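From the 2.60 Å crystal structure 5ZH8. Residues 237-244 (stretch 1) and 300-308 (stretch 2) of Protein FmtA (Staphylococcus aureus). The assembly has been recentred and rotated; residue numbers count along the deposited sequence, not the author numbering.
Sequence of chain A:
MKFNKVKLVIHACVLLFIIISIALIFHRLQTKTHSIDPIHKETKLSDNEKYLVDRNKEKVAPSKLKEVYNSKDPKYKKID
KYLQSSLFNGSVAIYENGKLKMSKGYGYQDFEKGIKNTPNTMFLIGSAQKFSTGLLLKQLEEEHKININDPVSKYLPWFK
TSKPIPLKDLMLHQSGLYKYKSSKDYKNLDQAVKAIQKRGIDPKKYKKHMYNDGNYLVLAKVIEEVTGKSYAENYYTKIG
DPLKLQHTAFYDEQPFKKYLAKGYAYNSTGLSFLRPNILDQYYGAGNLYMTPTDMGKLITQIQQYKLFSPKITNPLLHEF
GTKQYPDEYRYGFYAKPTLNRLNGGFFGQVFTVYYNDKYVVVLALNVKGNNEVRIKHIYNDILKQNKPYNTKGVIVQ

Stretch 1 237-244: TKIGDPLK
Stretch 2 (300-308) TQIQQYKLF

Each stretch is the end of a helix running into a turn. Thr237 to Gly240 continue a helix that begins earlier in the chain, here with a wider pi-type turn. Leu243 N donates to Ile239 O (3.0 Å), and a type I beta turn from Asp241 to Lys244 is closed by Lys244 N to Asp241 O (3.0 Å). Lys244 has positive phi and psi (46/46). Thr300 to Gln303 likewise finish a helix. Gln304 (-89/17) breaks the helical pattern, Tyr305 is left-handed (63/48), and Lys306 N bonds to Gln301 O (3.1 Å). Lys306 and Leu307 direct their CA-to-CB bonds toward stretch 1, as Gln301 does. The stretches run roughly antiparallel: Leu243 CA lies 7.3 Å from Gln301 CA, and Ile239 CA 7.9 Å from Leu307 CA.

Leu243 dominates the contact, with 111 Å² covered. Its CA-to-CB bond points sideways; chi1 is m and chi2 t, with both methyls against stretch 2. CD1 lies 4.0 Å from Leu307 CG and 4.4 Å from Ile302 CG1 (Ile302 is m,t); CD2 lies 3.9 Å from Lys306 CB and 4.0 Å from Leu307 CD2. A branched, apolar leucine suits this buried place, its methyls touching several aliphatic groups. Leu307, also m,t, extends the apolar patch; its CD1 is 4.5 Å from Ile239 CG1 (Ile239 is m,t), and its CD2 3.9 Å from Lys238 O.

One hydrogen bond crosses between the stretches, at the Leu243-Gln301 pair. Gln301 (m,t, chi3 106°) donates from NE2 to Leu243 O at 3.0 Å, with a nearly straight N-H...O angle of 167°. An amide suits this place because its other end can accept: Lys306 NZ donates to Gln301 OE1 at a very short 2.4 Å. Lys306 (chi1 m, chi2 -146°, chi3 and chi4 t) thus lends its aliphatic part to the apolar contact and its amine to the glutamine. In all, 285 Å² is buried, summed over both sides.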

# COMPACT_ATOMS: atom_id res chain seq x y z
N THR A 237 19.72 -2.57 -27.37
CA THR A 237 20.77 -2.06 -28.25
C THR A 237 21.44 -0.79 -27.70
O THR A 237 22.65 -0.62 -27.82
CB THR A 237 20.22 -1.77 -29.66
OG1 THR A 237 19.05 -0.95 -29.56
CG2 THR A 237 19.85 -3.05 -30.36
N LYS A 238 20.65 0.08 -27.07
CA LYS A 238 21.15 1.38 -26.61
C LYS A 238 21.51 1.47 -25.13
O LYS A 238 22.20 2.40 -24.73
CB LYS A 238 20.14 2.49 -26.94
CG LYS A 238 19.81 2.65 -28.42
CD LYS A 238 18.80 3.78 -28.60
CE LYS A 238 18.52 4.10 -30.05
NZ LYS A 238 19.67 4.76 -30.71
N ILE A 239 21.06 0.52 -24.31
CA ILE A 239 21.36 0.55 -22.86
C ILE A 239 21.74 -0.82 -22.32
O ILE A 239 22.85 -1.01 -21.82
CB ILE A 239 20.16 1.10 -22.04
CG1 ILE A 239 19.81 2.53 -22.47
CG2 ILE A 239 20.48 1.06 -20.54
CD1 ILE A 239 18.43 2.98 -22.04
N GLY A 240 20.82 -1.78 -22.41
CA GLY A 240 20.98 -3.11 -21.82
C GLY A 240 22.31 -3.77 -22.12
O GLY A 240 23.03 -4.16 -21.20
N ASP A 241 22.64 -3.87 -23.40
CA ASP A 241 23.86 -4.55 -23.85
C ASP A 241 25.12 -3.70 -23.69
O ASP A 241 26.12 -4.19 -23.15
CB ASP A 241 23.71 -5.05 -25.30
CG ASP A 241 22.70 -6.17 -25.43
OD1 ASP A 241 22.23 -6.68 -24.38
OD2 ASP A 241 22.37 -6.54 -26.58
N PRO A 242 25.11 -2.43 -24.15
CA PRO A 242 26.26 -1.56 -23.91
C PRO A 242 26.72 -1.51 -22.45
O PRO A 242 27.93 -1.52 -22.20
CB PRO A 242 25.76 -0.18 -24.35
CG PRO A 242 24.79 -0.49 -25.43
CD PRO A 242 24.13 -1.79 -25.05
N LEU A 243 25.78 -1.49 -21.51
CA LEU A 243 26.14 -1.43 -20.09
C LEU A 243 26.12 -2.81 -19.41
O LEU A 243 26.09 -2.89 -18.18
CB LEU A 243 25.23 -0.45 -19.35
CG LEU A 243 25.18 0.98 -19.91
CD1 LEU A 243 24.42 1.89 -18.95
CD2 LEU A 243 26.57 1.53 -20.19
N LYS A 244 26.18 -3.88 -20.20
CA LYS A 244 26.29 -5.26 -19.71
C LYS A 244 25.32 -5.57 -18.57
O LYS A 244 25.70 -6.16 -17.56
CB LYS A 244 27.73 -5.57 -19.28
CG LYS A 244 28.72 -5.60 -20.43
CD LYS A 244 30.12 -5.99 -19.97
CE LYS A 244 31.04 -6.26 -21.16
NZ LYS A 244 31.08 -5.13 -22.12
N THR A 300 25.93 3.63 -11.65
CA THR A 300 27.35 3.93 -11.49
C THR A 300 28.03 4.16 -12.84
O THR A 300 28.91 5.01 -12.96
CB THR A 300 28.10 2.80 -10.76
OG1 THR A 300 27.87 1.56 -11.43
CG2 THR A 300 27.65 2.72 -9.32
N GLN A 301 27.63 3.38 -13.85
CA GLN A 301 28.18 3.53 -15.19
C GLN A 301 27.74 4.83 -15.87
O GLN A 301 28.53 5.45 -16.57
CB GLN A 301 27.82 2.34 -16.05
CG GLN A 301 28.68 1.12 -15.75
CD GLN A 301 28.39 -0.01 -16.71
OE1 GLN A 301 29.18 -0.30 -17.60
NE2 GLN A 301 27.23 -0.65 -16.55
N ILE A 302 26.49 5.23 -15.65
CA ILE A 302 26.01 6.52 -16.14
C ILE A 302 26.78 7.64 -15.43
O ILE A 302 27.22 8.60 -16.07
CB ILE A 302 24.48 6.69 -15.96
CG1 ILE A 302 23.74 5.72 -16.89
CG2 ILE A 302 24.05 8.12 -16.25
CD1 ILE A 302 22.31 5.45 -16.50
N GLN A 303 26.95 7.50 -14.12
CA GLN A 303 27.73 8.45 -13.33
C GLN A 303 29.16 8.57 -13.87
O GLN A 303 29.76 9.64 -13.78
CB GLN A 303 27.77 8.04 -11.85
CG GLN A 303 26.54 8.46 -11.06
CD GLN A 303 26.62 8.05 -9.61
OE1 GLN A 303 26.86 6.88 -9.29
NE2 GLN A 303 26.41 9.00 -8.71
N GLN A 304 29.69 7.48 -14.40
CA GLN A 304 31.02 7.47 -15.01
C GLN A 304 31.03 7.84 -16.51
O GLN A 304 31.99 7.56 -17.21
CB GLN A 304 31.65 6.10 -14.82
CG GLN A 304 32.01 5.81 -13.37
CD GLN A 304 32.21 4.34 -13.09
OE1 GLN A 304 31.93 3.47 -13.93
NE2 GLN A 304 32.70 4.04 -11.89
N TYR A 305 29.95 8.45 -16.98
CA TYR A 305 29.86 8.99 -18.34
C TYR A 305 29.97 7.93 -19.43
O TYR A 305 30.69 8.10 -20.41
CB TYR A 305 30.91 10.08 -18.54
CG TYR A 305 30.94 11.07 -17.41
CD1 TYR A 305 29.80 11.79 -17.07
CD2 TYR A 305 32.09 11.28 -16.67
CE1 TYR A 305 29.81 12.69 -16.03
CE2 TYR A 305 32.11 12.19 -15.63
CZ TYR A 305 30.97 12.89 -15.32
OH TYR A 305 30.98 13.78 -14.28
N LYS A 306 29.21 6.84 -19.29
CA LYS A 306 29.22 5.77 -20.27
C LYS A 306 28.11 5.85 -21.28
O LYS A 306 28.15 5.18 -22.26
CB LYS A 306 29.18 4.42 -19.60
CG LYS A 306 30.53 3.89 -19.21
CD LYS A 306 30.59 2.39 -19.35
CE LYS A 306 31.58 1.80 -18.36
NZ LYS A 306 31.38 0.35 -18.14
N LEU A 307 27.09 6.62 -21.00
CA LEU A 307 26.03 6.84 -21.99
C LEU A 307 26.11 8.21 -22.64
O LEU A 307 25.77 8.36 -23.80
CB LEU A 307 24.65 6.68 -21.36
CG LEU A 307 24.21 5.27 -21.00
CD1 LEU A 307 22.75 5.35 -20.59
CD2 LEU A 307 24.41 4.30 -22.16
N PHE A 308 26.50 9.21 -21.85
CA PHE A 308 26.64 10.57 -22.35
C PHE A 308 27.93 11.21 -21.82
O PHE A 308 28.50 10.77 -20.82
CB PHE A 308 25.45 11.44 -21.93
CG PHE A 308 24.12 10.76 -22.05
CD1 PHE A 308 23.51 10.60 -23.30
CD2 PHE A 308 23.45 10.30 -20.92
CE1 PHE A 308 22.27 10.00 -23.41
CE2 PHE A 308 22.21 9.71 -21.03
CZ PHE A 308 21.62 9.55 -22.27